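Long-range contacts in sugar kinase, pfkB family (Thermotoga maritima, PDB 2AJR), which probably transfers a phosphate group from ATP to a sugar phosphate, in the manner of pfkB-family kinases such as 1-phosphofructokinase: residues M13-L19 and P67-F73; A210-G214 and L226-L230; L302-R306 and E321-F325. All blocks are in the same frame, centred on the assembly; numbering follows the deposited sequence.

Contact 1 (M13-L19 and P67-F73); sequences MVLTVTL and PSVATGF
Met13, a selenomethionine, is poorly ordered; its SE lies 4.1 Å from Val69 CG2. Two parallel strands, 14-18 and 68-71, then run in regular register. Val14 O accepts Val69 N at 2.8 Å. Leu15 points to the sheet face of Val69, Val17 and Thr71, and its CD1 reaches Thr71 CG2 at 3.8 Å. Thr16 bonds through both backbone groups: its N donates to Val69 O, and its O takes Thr71 N almost straight (174° at the hydrogen). Its hydroxyl, wedged between the backbone N and the carbonyl carbon (chi1 70°), faces the other side of the sheet. Val17 CG2 lies alongside Thr71 CG2 at 3.6 Å. Thr18 N donates to Thr71 O. A water joins Thr18 OG1 and Thr16 OG1 and donates to that same carbonyl. Leu19 O sits in plane at the edge of the Phe73 ring, 3.4 Å from CD2. The strands are neighbours in the central sheet of the ribokinase fold; the connection between them includes strands 22-28 and 46-51 of the smaller sheet and then helix 53-63. The chemistry implies a buried sheet with two unlike faces. Leu15, Val17 and the Thr71 methyl make a largely apolar one, on which Tyr140 and Phe136 of helix 130-144 pack, though Thr71 OG1 bonds to Asn96 O. On the other, the hydroxyls of Thr16 and Ser68 bond to Ser58 OG, and Thr16 and Thr18 share the water.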
HETATM    1  N   MSE A  13      -7.771 -33.656  -8.293  1.00 60.46           N
HETATM    2  CA  MSE A  13      -8.152 -32.397  -7.627  1.00 59.45           C
HETATM    3  C   MSE A  13      -7.018 -32.012  -6.662  1.00 51.93           C
HETATM    4  O   MSE A  13      -6.474 -32.866  -5.955  1.00 50.01           O
HETATM    5  CB  MSE A  13      -9.486 -32.568  -6.885  1.00 58.30           C
HETATM    6  CG  MSE A  13      -9.743 -31.630  -5.684  1.00 62.71           C
HETATM    7 SE   MSE A  13     -10.905 -30.007  -5.978  1.00 77.23          SE
HETATM    8  CE  MSE A  13     -12.607 -30.971  -6.608  1.00 68.00           C
ATOM      9  N   VAL A  14      -6.673 -30.726  -6.639  1.00 45.78           N
ATOM     10  CA  VAL A  14      -5.492 -30.241  -5.937  1.00 40.35           C
ATOM     11  C   VAL A  14      -5.883 -29.417  -4.721  1.00 37.52           C
ATOM     12  O   VAL A  14      -6.870 -28.688  -4.751  1.00 36.90           O
ATOM     13  CB  VAL A  14      -4.625 -29.371  -6.886  1.00 40.45           C
ATOM     14  CG1 VAL A  14      -3.361 -28.864  -6.189  1.00 35.84           C
ATOM     15  CG2 VAL A  14      -4.275 -30.141  -8.159  1.00 39.33           C
ATOM     16  N   LEU A  15      -5.095 -29.539  -3.652  1.00 35.21           N
ATOM     17  CA  LEU A  15      -5.189 -28.671  -2.473  1.00 32.57           C
ATOM     18  C   LEU A  15      -3.977 -27.746  -2.428  1.00 32.51           C
ATOM     19  O   LEU A  15      -2.848 -28.240  -2.419  1.00 32.07           O
ATOM     20  CB  LEU A  15      -5.211 -29.512  -1.194  1.00 32.89           C
ATOM     21  CG  LEU A  15      -5.028 -28.800   0.162  1.00 34.18           C
ATOM     22  CD1 LEU A  15      -6.180 -27.827   0.413  1.00 28.07           C
ATOM     23  CD2 LEU A  15      -4.888 -29.792   1.311  1.00 30.75           C
ATOM     24  N   THR A  16      -4.203 -26.430  -2.384  1.00 29.90           N
ATOM     25  CA  THR A  16      -3.114 -25.474  -2.198  1.00 29.65           C
ATOM     26  C   THR A  16      -3.225 -24.861  -0.801  1.00 31.53           C
ATOM     27  O   THR A  16      -4.312 -24.461  -0.362  1.00 30.93           O
ATOM     28  CB  THR A  16      -3.091 -24.343  -3.263  1.00 29.64           C
ATOM     29  OG1 THR A  16      -4.207 -23.456  -3.084  1.00 27.66           O
ATOM     30  CG2 THR A  16      -3.129 -24.914  -4.656  1.00 25.87           C
ATOM     31  N   VAL A  17      -2.084 -24.802  -0.112  1.00 31.67           N
ATOM     32  CA  VAL A  17      -2.000 -24.241   1.219  1.00 30.24           C
ATOM     33  C   VAL A  17      -1.174 -22.977   1.141  1.00 30.65           C
ATOM     34  O   VAL A  17      -0.051 -23.005   0.668  1.00 31.69           O
ATOM     35  CB  VAL A  17      -1.294 -25.204   2.156  1.00 32.21           C
ATOM     36  CG1 VAL A  17      -0.970 -24.513   3.505  1.00 21.40           C
ATOM     37  CG2 VAL A  17      -2.138 -26.472   2.322  1.00 27.46           C
ATOM     38  N   THR A  18      -1.735 -21.875   1.614  1.00 30.56           N
ATOM     39  CA  THR A  18      -1.055 -20.579   1.636  1.00 30.66           C
ATOM     40  C   THR A  18      -1.269 -20.011   3.027  1.00 29.80           C
ATOM     41  O   THR A  18      -2.260 -19.343   3.292  1.00 32.77           O
ATOM     42  CB  THR A  18      -1.669 -19.612   0.597  1.00 32.48           C
ATOM     43  OG1 THR A  18      -1.679 -20.238  -0.692  1.00 36.35           O
ATOM     44  CG2 THR A  18      -0.906 -18.302   0.554  1.00 27.85           C
ATOM     45  N   LEU A  19      -0.360 -20.302   3.938  1.00 29.84           N
ATOM     46  CA  LEU A  19      -0.555 -19.904   5.311  1.00 29.03           C
ATOM     47  C   LEU A  19      -0.509 -18.398   5.462  1.00 29.66           C
ATOM     48  O   LEU A  19      -1.092 -17.858   6.410  1.00 30.88           O
ATOM     49  CB  LEU A  19       0.463 -20.589   6.221  1.00 27.49           C
ATOM     50  CG  LEU A  19       0.298 -22.110   6.302  1.00 28.22           C
ATOM     51  CD1 LEU A  19       1.087 -22.671   7.472  1.00 22.39           C
ATOM     52  CD2 LEU A  19      -1.172 -22.513   6.416  1.00 20.33           C
ATOM     53  N   PRO A  67      -9.143 -27.817 -11.312  1.00 31.59           N
ATOM     54  CA  PRO A  67      -9.729 -27.229 -10.113  1.00 30.38           C
ATOM     55  C   PRO A  67      -8.845 -27.406  -8.898  1.00 32.09           C
ATOM     56  O   PRO A  67      -7.989 -28.306  -8.874  1.00 32.53           O
ATOM     57  CB  PRO A  67     -11.040 -27.996  -9.938  1.00 31.73           C
ATOM     58  CG  PRO A  67     -10.857 -29.287 -10.662  1.00 30.94           C
ATOM     59  CD  PRO A  67      -9.762 -29.110 -11.665  1.00 30.98           C
ATOM     60  N   SER A  68      -9.017 -26.534  -7.909  1.00 31.44           N
ATOM     61  CA  SER A  68      -8.290 -26.681  -6.661  1.00 32.46           C
ATOM     62  C   SER A  68      -9.128 -26.210  -5.493  1.00 33.06           C
ATOM     63  O   SER A  68     -10.045 -25.423  -5.677  1.00 34.44           O
ATOM     64  CB  SER A  68      -6.951 -25.910  -6.701  1.00 34.30           C
ATOM     65  OG  SER A  68      -7.093 -24.556  -7.151  1.00 36.55           O
ATOM     66  N   VAL A  69      -8.812 -26.710  -4.298  1.00 33.72           N
ATOM     67  CA  VAL A  69      -9.232 -26.070  -3.050  1.00 33.41           C
ATOM     68  C   VAL A  69      -8.073 -25.253  -2.498  1.00 33.12           C
ATOM     69  O   VAL A  69      -6.957 -25.764  -2.364  1.00 33.76           O
ATOM     70  CB  VAL A  69      -9.646 -27.083  -1.984  1.00 35.39           C
ATOM     71  CG1 VAL A  69      -9.994 -26.357  -0.669  1.00 35.37           C
ATOM     72  CG2 VAL A  69     -10.824 -27.906  -2.481  1.00 33.50           C
ATOM     73  N   ALA A  70      -8.337 -23.984  -2.192  1.00 32.24           N
ATOM     74  CA  ALA A  70      -7.326 -23.096  -1.633  1.00 31.52           C
ATOM     75  C   ALA A  70      -7.574 -22.938  -0.142  1.00 32.22           C
ATOM     76  O   ALA A  70      -8.664 -22.535   0.264  1.00 34.19           O
ATOM     77  CB  ALA A  70      -7.367 -21.737  -2.315  1.00 29.71           C
ATOM     78  N   THR A  71      -6.567 -23.247   0.676  1.00 30.82           N
ATOM     79  CA  THR A  71      -6.672 -23.037   2.113  1.00 29.46           C
ATOM     80  C   THR A  71      -5.509 -22.202   2.701  1.00 29.29           C
ATOM     81  O   THR A  71      -4.536 -21.902   2.009  1.00 26.85           O
ATOM     82  CB  THR A  71      -6.794 -24.379   2.859  1.00 28.97           C
ATOM     83  OG1 THR A  71      -7.259 -24.118   4.193  1.00 29.83           O
ATOM     84  CG2 THR A  71      -5.468 -25.097   2.891  1.00 23.34           C
ATOM     85  N   GLY A  72      -5.648 -21.839   3.981  1.00 28.04           N
ATOM     86  CA  GLY A  72      -4.765 -20.883   4.641  1.00 29.04           C
ATOM     87  C   GLY A  72      -5.477 -20.034   5.692  1.00 29.57           C
ATOM     88  O   GLY A  72      -6.525 -20.415   6.216  1.00 30.24           O
ATOM     89  N   PHE A  73      -4.906 -18.876   6.009  1.00 29.31           N
ATOM     90  CA  PHE A  73      -5.541 -17.947   6.935  1.00 29.22           C
ATOM     91  C   PHE A  73      -5.854 -16.654   6.207  1.00 28.41           C
ATOM     92  O   PHE A  73      -5.037 -16.178   5.451  1.00 30.32           O
ATOM     93  CB  PHE A  73      -4.626 -17.640   8.117  1.00 29.43           C
ATOM     94  CG  PHE A  73      -4.208 -18.845   8.896  1.00 30.06           C
ATOM     95  CD1 PHE A  73      -5.114 -19.504   9.712  1.00 32.75           C
ATOM     96  CD2 PHE A  73      -2.909 -19.313   8.832  1.00 29.19           C
ATOM     97  CE1 PHE A  73      -4.737 -20.627  10.437  1.00 28.55           C
ATOM     98  CE2 PHE A  73      -2.527 -20.440   9.559  1.00 34.48           C
ATOM     99  CZ  PHE A  73      -3.451 -21.096  10.359  1.00 30.23           C
TER
HETATM  100  O   HOH W   1      -3.983 -21.437  -0.763  1.00 23.08           O

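Contact 2 (A210-G214 and L226-L230)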
ATOM      1  N   ALA A 210      21.977 -17.737   4.246  1.00 53.06           N
ATOM      2  CA  ALA A 210      22.325 -18.831   5.167  1.00 51.85           C
ATOM      3  C   ALA A 210      22.771 -20.095   4.441  1.00 50.13           C
ATOM      4  O   ALA A 210      22.401 -20.319   3.303  1.00 50.90           O
ATOM      5  CB  ALA A 210      21.124 -19.159   6.046  1.00 51.34           C
ATOM      6  N   SER A 211      23.554 -20.933   5.107  1.00 49.13           N
ATOM      7  CA  SER A 211      23.841 -22.272   4.594  1.00 47.94           C
ATOM      8  C   SER A 211      22.568 -23.120   4.681  1.00 46.94           C
ATOM      9  O   SER A 211      21.707 -22.894   5.528  1.00 46.81           O
ATOM     10  CB  SER A 211      24.996 -22.942   5.356  1.00 47.60           C
ATOM     11  OG  SER A 211      24.591 -23.480   6.607  1.00 46.78           O
ATOM     12  N   PHE A 212      22.452 -24.092   3.794  1.00 45.74           N
ATOM     13  CA  PHE A 212      21.249 -24.889   3.703  1.00 45.42           C
ATOM     14  C   PHE A 212      21.642 -26.359   3.583  1.00 45.08           C
ATOM     15  O   PHE A 212      22.388 -26.729   2.681  1.00 45.84           O
ATOM     16  CB  PHE A 212      20.426 -24.408   2.505  1.00 44.28           C
ATOM     17  CG  PHE A 212      19.128 -25.142   2.300  1.00 44.35           C
ATOM     18  CD1 PHE A 212      18.428 -25.694   3.361  1.00 34.49           C
ATOM     19  CD2 PHE A 212      18.584 -25.247   1.028  1.00 47.36           C
ATOM     20  CE1 PHE A 212      17.233 -26.366   3.144  1.00 45.07           C
ATOM     21  CE2 PHE A 212      17.378 -25.914   0.809  1.00 40.35           C
ATOM     22  CZ  PHE A 212      16.713 -26.474   1.858  1.00 41.60           C
ATOM     23  N   LEU A 213      21.165 -27.178   4.519  1.00 43.69           N
ATOM     24  CA  LEU A 213      21.545 -28.596   4.612  1.00 43.64           C
ATOM     25  C   LEU A 213      23.065 -28.822   4.545  1.00 43.64           C
ATOM     26  O   LEU A 213      23.542 -29.772   3.913  1.00 44.19           O
ATOM     27  CB  LEU A 213      20.844 -29.408   3.517  1.00 43.57           C
ATOM     28  CG  LEU A 213      19.321 -29.405   3.474  1.00 37.49           C
ATOM     29  CD1 LEU A 213      18.868 -30.169   2.247  1.00 31.06           C
ATOM     30  CD2 LEU A 213      18.729 -30.009   4.739  1.00 33.79           C
ATOM     31  N   GLY A 214      23.819 -27.934   5.182  1.00 42.97           N
ATOM     32  CA  GLY A 214      25.271 -28.026   5.211  1.00 42.15           C
ATOM     33  C   GLY A 214      25.991 -27.441   4.009  1.00 42.34           C
ATOM     34  O   GLY A 214      27.218 -27.478   3.968  1.00 44.40           O
ATOM     35  N   LEU A 226      23.256 -29.508  -3.420  1.00 34.77           N
ATOM     36  CA  LEU A 226      21.977 -29.271  -2.745  1.00 35.18           C
ATOM     37  C   LEU A 226      20.814 -30.008  -3.436  1.00 33.95           C
ATOM     38  O   LEU A 226      19.978 -30.627  -2.780  1.00 34.03           O
ATOM     39  CB  LEU A 226      21.678 -27.778  -2.643  1.00 35.12           C
ATOM     40  CG  LEU A 226      20.330 -27.467  -1.972  1.00 37.17           C
ATOM     41  CD1 LEU A 226      20.370 -27.860  -0.489  1.00 20.82           C
ATOM     42  CD2 LEU A 226      19.950 -25.975  -2.185  1.00 34.71           C
ATOM     43  N   ALA A 227      20.770 -29.945  -4.757  1.00 33.74           N
ATOM     44  CA  ALA A 227      19.761 -30.677  -5.506  1.00 33.69           C
ATOM     45  C   ALA A 227      19.853 -32.169  -5.204  1.00 33.61           C
ATOM     46  O   ALA A 227      18.840 -32.829  -5.065  1.00 32.49           O
ATOM     47  CB  ALA A 227      19.908 -30.428  -6.985  1.00 33.06           C
ATOM     48  N   GLU A 228      21.072 -32.690  -5.080  1.00 34.94           N
ATOM     49  CA  GLU A 228      21.284 -34.130  -4.846  1.00 36.09           C
ATOM     50  C   GLU A 228      20.862 -34.583  -3.442  1.00 35.88           C
ATOM     51  O   GLU A 228      20.230 -35.640  -3.307  1.00 34.88           O
ATOM     52  CB  GLU A 228      22.740 -34.517  -5.118  1.00 35.90           C
ATOM     53  CG  GLU A 228      23.134 -34.450  -6.588  1.00 36.62           C
ATOM     54  CD  GLU A 228      24.586 -34.893  -6.857  1.00 39.18           C
ATOM     55  OE1 GLU A 228      25.518 -34.471  -6.129  1.00 43.40           O
ATOM     56  OE2 GLU A 228      24.794 -35.661  -7.825  1.00 43.63           O
ATOM     57  N   LYS A 229      21.195 -33.782  -2.418  1.00 36.96           N
ATOM     58  CA  LYS A 229      20.772 -34.036  -1.023  1.00 37.34           C
ATOM     59  C   LYS A 229      19.254 -34.068  -0.870  1.00 36.94           C
ATOM     60  O   LYS A 229      18.698 -34.923  -0.178  1.00 37.75           O
ATOM     61  CB  LYS A 229      21.312 -32.958  -0.075  1.00 38.38           C
ATOM     62  CG  LYS A 229      22.809 -32.917   0.059  1.00 40.77           C
ATOM     63  CD  LYS A 229      23.237 -32.492   1.456  1.00 49.15           C
ATOM     64  CE  LYS A 229      24.731 -32.736   1.698  1.00 49.08           C
ATOM     65  NZ  LYS A 229      24.973 -33.063   3.127  1.00 53.97           N
ATOM     66  N   LEU A 230      18.591 -33.106  -1.498  1.00 35.56           N
ATOM     67  CA  LEU A 230      17.140 -33.063  -1.496  1.00 34.45           C
ATOM     68  C   LEU A 230      16.569 -34.246  -2.251  1.00 34.50           C
ATOM     69  O   LEU A 230      15.526 -34.751  -1.894  1.00 36.00           O
ATOM     70  CB  LEU A 230      16.639 -31.769  -2.127  1.00 33.85           C
ATOM     71  CG  LEU A 230      16.995 -30.479  -1.385  1.00 34.67           C
ATOM     72  CD1 LEU A 230      16.728 -29.286  -2.285  1.00 29.88           C
ATOM     73  CD2 LEU A 230      16.219 -30.354  -0.055  1.00 30.20           C
TER
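Leu213 and Leu226 bring the loop 210-214 and the helical segment 226-230 nearest, their CA atoms 7.4 Å apart, with Leu213 in a left-handed helical backbone conformation (phi 49°, psi 39°). The side chains of Phe212 and Leu213 both start toward the helix. Phe212 has its ring swung opposite the backbone N (chi1 -179°), which carries the CD2-CE2 side to Leu226. There CD2 meets both methyls of that leucine, Leu226 CD1 at 3.5 Å and Leu226 CD2 at 3.6 Å. The two side chains cross at about a right angle. Leu213 reaches farther along the helix. Its CD1 touches Leu230 CD2 at 3.5 Å and Leu226 CD1 at 3.9 Å, so one methyl fits against two leucines a helical turn apart. The same methyl lies over one face of the Phe212 ring, offset toward the rim. Helix 185-193 gives the ring further neighbours in Pro185 and Leu188, and its Glu189 accepts a hydrogen bond from Leu213 N. A serine in place of Phe212 would remove the ring, and the methyls of Leu226 and the CD1 of Leu213 would probably lose their shared neighbour and be freer to shift. At the margin, Lys229 lies along the Leu213 carbonyl, with its NZ 3.7 Å from Leu213 O, too far for a firm bond. Ala227 turns to another side of helix 220-233 and meets strands 236-241 and 245-249. The helix therefore packs on the central sheet of the domain with one side and takes the loop on another. The chemistry is apolar: aliphatic and aromatic carbon meets carbon, and the fit rests on shape and on keeping water from these side chains, with the lysine amine at the solvent-exposed border.

Contact 3 (L302-R306 and E321-F325); sequences LAATR and EYDHF
Arg306 and Glu321 carry the charged part of the contact. The arginine grips the carboxylate side-on: NE donates to Glu321 OE2 at 3.0 Å with 165° at the hydrogen, and NH2 donates to Glu321 OE1 at 3.1 Å. Both oxygens lie near the guanidinium plane, yet the two flat groups are turned 43° apart, so each nitrogen comes in tilted from the carboxylate plane. A bend at chi2 of Arg306 (-38°) folds its chain back toward the glutamate. A third hydrogen bond, from within its own segment, holds the acid. His324 ND1 donates to Glu321 OE1 at 2.9 Å, from the face opposite to Arg306 NH2. Two donors on OE1 and the arginine charge would probably favour the ionised carboxylate.

In the ribokinase fold this is the C-terminal part of helix 290-304, met by the chain as it comes back after helix 315-319 to enter the edge strand 325-329. The end of the helix also belongs to a magnesium site, made by His267, Ala304, Arg307 and Glu309. It probably corresponds to the monovalent-cation site of ribokinases.

Further hydrogen bonds hold the turn after the helix. Thr305 OG1 turns back to donate to Leu302 O at 2.7 Å, and Arg306 N donates to Ala303 O. Thr305 O accepts from ND1 of the magnesium ligand His267, so the same turn borders the metal site.

The apolar contacts lie beside the acid. Ala303 CB packs against Glu321 CG at 4.0 Å, the aliphatic part of that buried side chain. Leu302 sends CD1 across to Phe325 CD2 at 4.2 Å, and this methyl also lies 3.8 Å from the carbonyl His324 O. The ring of Phe325 meets that of Phe298 from the same helix.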
ATOM      1  N   LEU A 302       8.673 -19.203 -17.848  1.00 34.28           N
ATOM      2  CA  LEU A 302       9.083 -18.305 -18.911  1.00 34.03           C
ATOM      3  C   LEU A 302       7.888 -17.523 -19.392  1.00 34.41           C
ATOM      4  O   LEU A 302       7.997 -16.319 -19.612  1.00 35.65           O
ATOM      5  CB  LEU A 302       9.740 -19.046 -20.094  1.00 33.59           C
ATOM      6  CG  LEU A 302      11.213 -19.432 -19.881  1.00 33.62           C
ATOM      7  CD1 LEU A 302      11.736 -20.235 -21.035  1.00 26.71           C
ATOM      8  CD2 LEU A 302      12.093 -18.201 -19.634  1.00 28.80           C
ATOM      9  N   ALA A 303       6.758 -18.210 -19.562  1.00 34.48           N
ATOM     10  CA  ALA A 303       5.537 -17.583 -20.062  1.00 33.50           C
ATOM     11  C   ALA A 303       5.102 -16.481 -19.104  1.00 34.41           C
ATOM     12  O   ALA A 303       4.726 -15.390 -19.532  1.00 36.44           O
ATOM     13  CB  ALA A 303       4.433 -18.611 -20.219  1.00 33.08           C
ATOM     14  N   ALA A 304       5.196 -16.747 -17.808  1.00 33.94           N
ATOM     15  CA  ALA A 304       4.818 -15.759 -16.808  1.00 34.29           C
ATOM     16  C   ALA A 304       5.616 -14.472 -16.954  1.00 35.12           C
ATOM     17  O   ALA A 304       5.084 -13.386 -16.725  1.00 38.52           O
ATOM     18  CB  ALA A 304       4.975 -16.322 -15.406  1.00 32.93           C
ATOM     19  N   THR A 305       6.874 -14.573 -17.356  1.00 33.08           N
ATOM     20  CA  THR A 305       7.700 -13.382 -17.489  1.00 33.64           C
ATOM     21  C   THR A 305       7.377 -12.549 -18.728  1.00 33.52           C
ATOM     22  O   THR A 305       7.859 -11.438 -18.863  1.00 35.58           O
ATOM     23  CB  THR A 305       9.185 -13.727 -17.575  1.00 33.95           C
ATOM     24  OG1 THR A 305       9.486 -14.158 -18.911  1.00 38.13           O
ATOM     25  CG2 THR A 305       9.547 -14.815 -16.585  1.00 30.10           C
ATOM     26  N   ARG A 306       6.587 -13.054 -19.656  1.00 34.36           N
ATOM     27  CA  ARG A 306       6.368 -12.272 -20.879  1.00 36.07           C
ATOM     28  C   ARG A 306       5.532 -11.026 -20.662  1.00 36.92           C
ATOM     29  O   ARG A 306       5.419 -10.236 -21.577  1.00 39.17           O
ATOM     30  CB  ARG A 306       5.750 -13.107 -22.009  1.00 36.13           C
ATOM     31  CG  ARG A 306       6.582 -14.295 -22.458  1.00 39.85           C
ATOM     32  CD  ARG A 306       8.060 -13.985 -22.457  1.00 45.84           C
ATOM     33  NE  ARG A 306       8.867 -15.124 -22.874  1.00 50.86           N
ATOM     34  CZ  ARG A 306      10.197 -15.173 -22.782  1.00 50.78           C
ATOM     35  NH1 ARG A 306      10.887 -14.138 -22.309  1.00 49.11           N
ATOM     36  NH2 ARG A 306      10.844 -16.263 -23.181  1.00 52.10           N
ATOM     37  N   GLU A 321       6.769 -21.580 -25.321  1.00 38.16           N
ATOM     38  CA  GLU A 321       8.058 -21.409 -24.699  1.00 39.29           C
ATOM     39  C   GLU A 321       8.938 -22.639 -24.845  1.00 40.28           C
ATOM     40  O   GLU A 321      10.100 -22.601 -24.441  1.00 40.22           O
ATOM     41  CB  GLU A 321       7.889 -21.082 -23.211  1.00 38.91           C
ATOM     42  CG  GLU A 321       7.141 -19.784 -22.929  1.00 40.80           C
ATOM     43  CD  GLU A 321       7.839 -18.550 -23.484  1.00 44.93           C
ATOM     44  OE1 GLU A 321       9.035 -18.626 -23.850  1.00 42.27           O
ATOM     45  OE2 GLU A 321       7.175 -17.494 -23.555  1.00 45.92           O
ATOM     46  N   TYR A 322       8.411 -23.725 -25.413  1.00 41.06           N
ATOM     47  CA  TYR A 322       9.219 -24.947 -25.556  1.00 42.62           C
ATOM     48  C   TYR A 322      10.440 -24.722 -26.442  1.00 41.91           C
ATOM     49  O   TYR A 322      11.428 -25.441 -26.358  1.00 41.77           O
ATOM     50  CB  TYR A 322       8.371 -26.144 -26.013  1.00 44.06           C
ATOM     51  CG  TYR A 322       8.108 -27.097 -24.859  1.00 50.52           C
ATOM     52  CD1 TYR A 322       7.072 -26.862 -23.938  1.00 50.78           C
ATOM     53  CD2 TYR A 322       8.938 -28.207 -24.649  1.00 51.80           C
ATOM     54  CE1 TYR A 322       6.860 -27.737 -22.851  1.00 49.87           C
ATOM     55  CE2 TYR A 322       8.728 -29.085 -23.573  1.00 51.63           C
ATOM     56  CZ  TYR A 322       7.695 -28.848 -22.680  1.00 50.26           C
ATOM     57  OH  TYR A 322       7.519 -29.724 -21.624  1.00 49.31           O
ATOM     58  N   ASP A 323      10.367 -23.672 -27.244  1.00 42.01           N
ATOM     59  CA  ASP A 323      11.434 -23.258 -28.143  1.00 41.68           C
ATOM     60  C   ASP A 323      12.620 -22.573 -27.449  1.00 39.23           C
ATOM     61  O   ASP A 323      13.720 -22.555 -27.978  1.00 39.85           O
ATOM     62  CB  ASP A 323      10.823 -22.257 -29.132  1.00 43.83           C
ATOM     63  CG  ASP A 323      11.352 -22.408 -30.536  1.00 46.52           C
ATOM     64  OD1 ASP A 323      12.588 -22.584 -30.713  1.00 48.37           O
ATOM     65  OD2 ASP A 323      10.512 -22.321 -31.462  1.00 47.58           O
ATOM     66  N   HIS A 324      12.388 -21.994 -26.280  1.00 37.79           N
ATOM     67  CA  HIS A 324      13.299 -21.000 -25.712  1.00 36.53           C
ATOM     68  C   HIS A 324      14.070 -21.497 -24.495  1.00 34.18           C
ATOM     69  O   HIS A 324      14.440 -20.697 -23.651  1.00 32.56           O
ATOM     70  CB  HIS A 324      12.520 -19.735 -25.315  1.00 37.11           C
ATOM     71  CG  HIS A 324      11.747 -19.116 -26.439  1.00 41.36           C
ATOM     72  ND1 HIS A 324      10.377 -18.950 -26.398  1.00 42.16           N
ATOM     73  CD2 HIS A 324      12.149 -18.623 -27.633  1.00 44.68           C
ATOM     74  CE1 HIS A 324       9.972 -18.378 -27.517  1.00 39.06           C
ATOM     75  NE2 HIS A 324      11.025 -18.177 -28.288  1.00 40.38           N
ATOM     76  N   PHE A 325      14.309 -22.800 -24.392  1.00 33.02           N
ATOM     77  CA  PHE A 325      15.194 -23.303 -23.354  1.00 32.49           C
ATOM     78  C   PHE A 325      15.901 -24.576 -23.767  1.00 31.52           C
ATOM     79  O   PHE A 325      15.437 -25.277 -24.652  1.00 32.81           O
ATOM     80  CB  PHE A 325      14.451 -23.475 -22.021  1.00 33.54           C
ATOM     81  CG  PHE A 325      13.399 -24.546 -22.031  1.00 33.18           C
ATOM     82  CD1 PHE A 325      13.735 -25.870 -21.774  1.00 33.42           C
ATOM     83  CD2 PHE A 325      12.067 -24.225 -22.247  1.00 35.53           C
ATOM     84  CE1 PHE A 325      12.769 -26.863 -21.765  1.00 34.59           C
ATOM     85  CE2 PHE A 325      11.082 -25.212 -22.232  1.00 37.42           C
ATOM     86  CZ  PHE A 325      11.438 -26.537 -21.995  1.00 38.34           C
TER

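In the fold
From the N terminus, contact 1 comes first: strand 14-18 meets strand 68-75, closing a long excursion that includes strands 22-28 and 46-51 of the smaller sheet and helix 53-63. Contact 2 opens much later, where the loop after strand 200-201 folds onto helix 220-233 beside the central sheet. Contact 3 closes a short loop near the C terminus, joining the end of helix 290-304 to the lead-in of edge strand 325-329. The three follow in series, with none nested or crossed. Their centres are 26 to 28 Å apart and their nearest atoms about 16 to 17 Å. They do not touch; each ties together a different part of the fold.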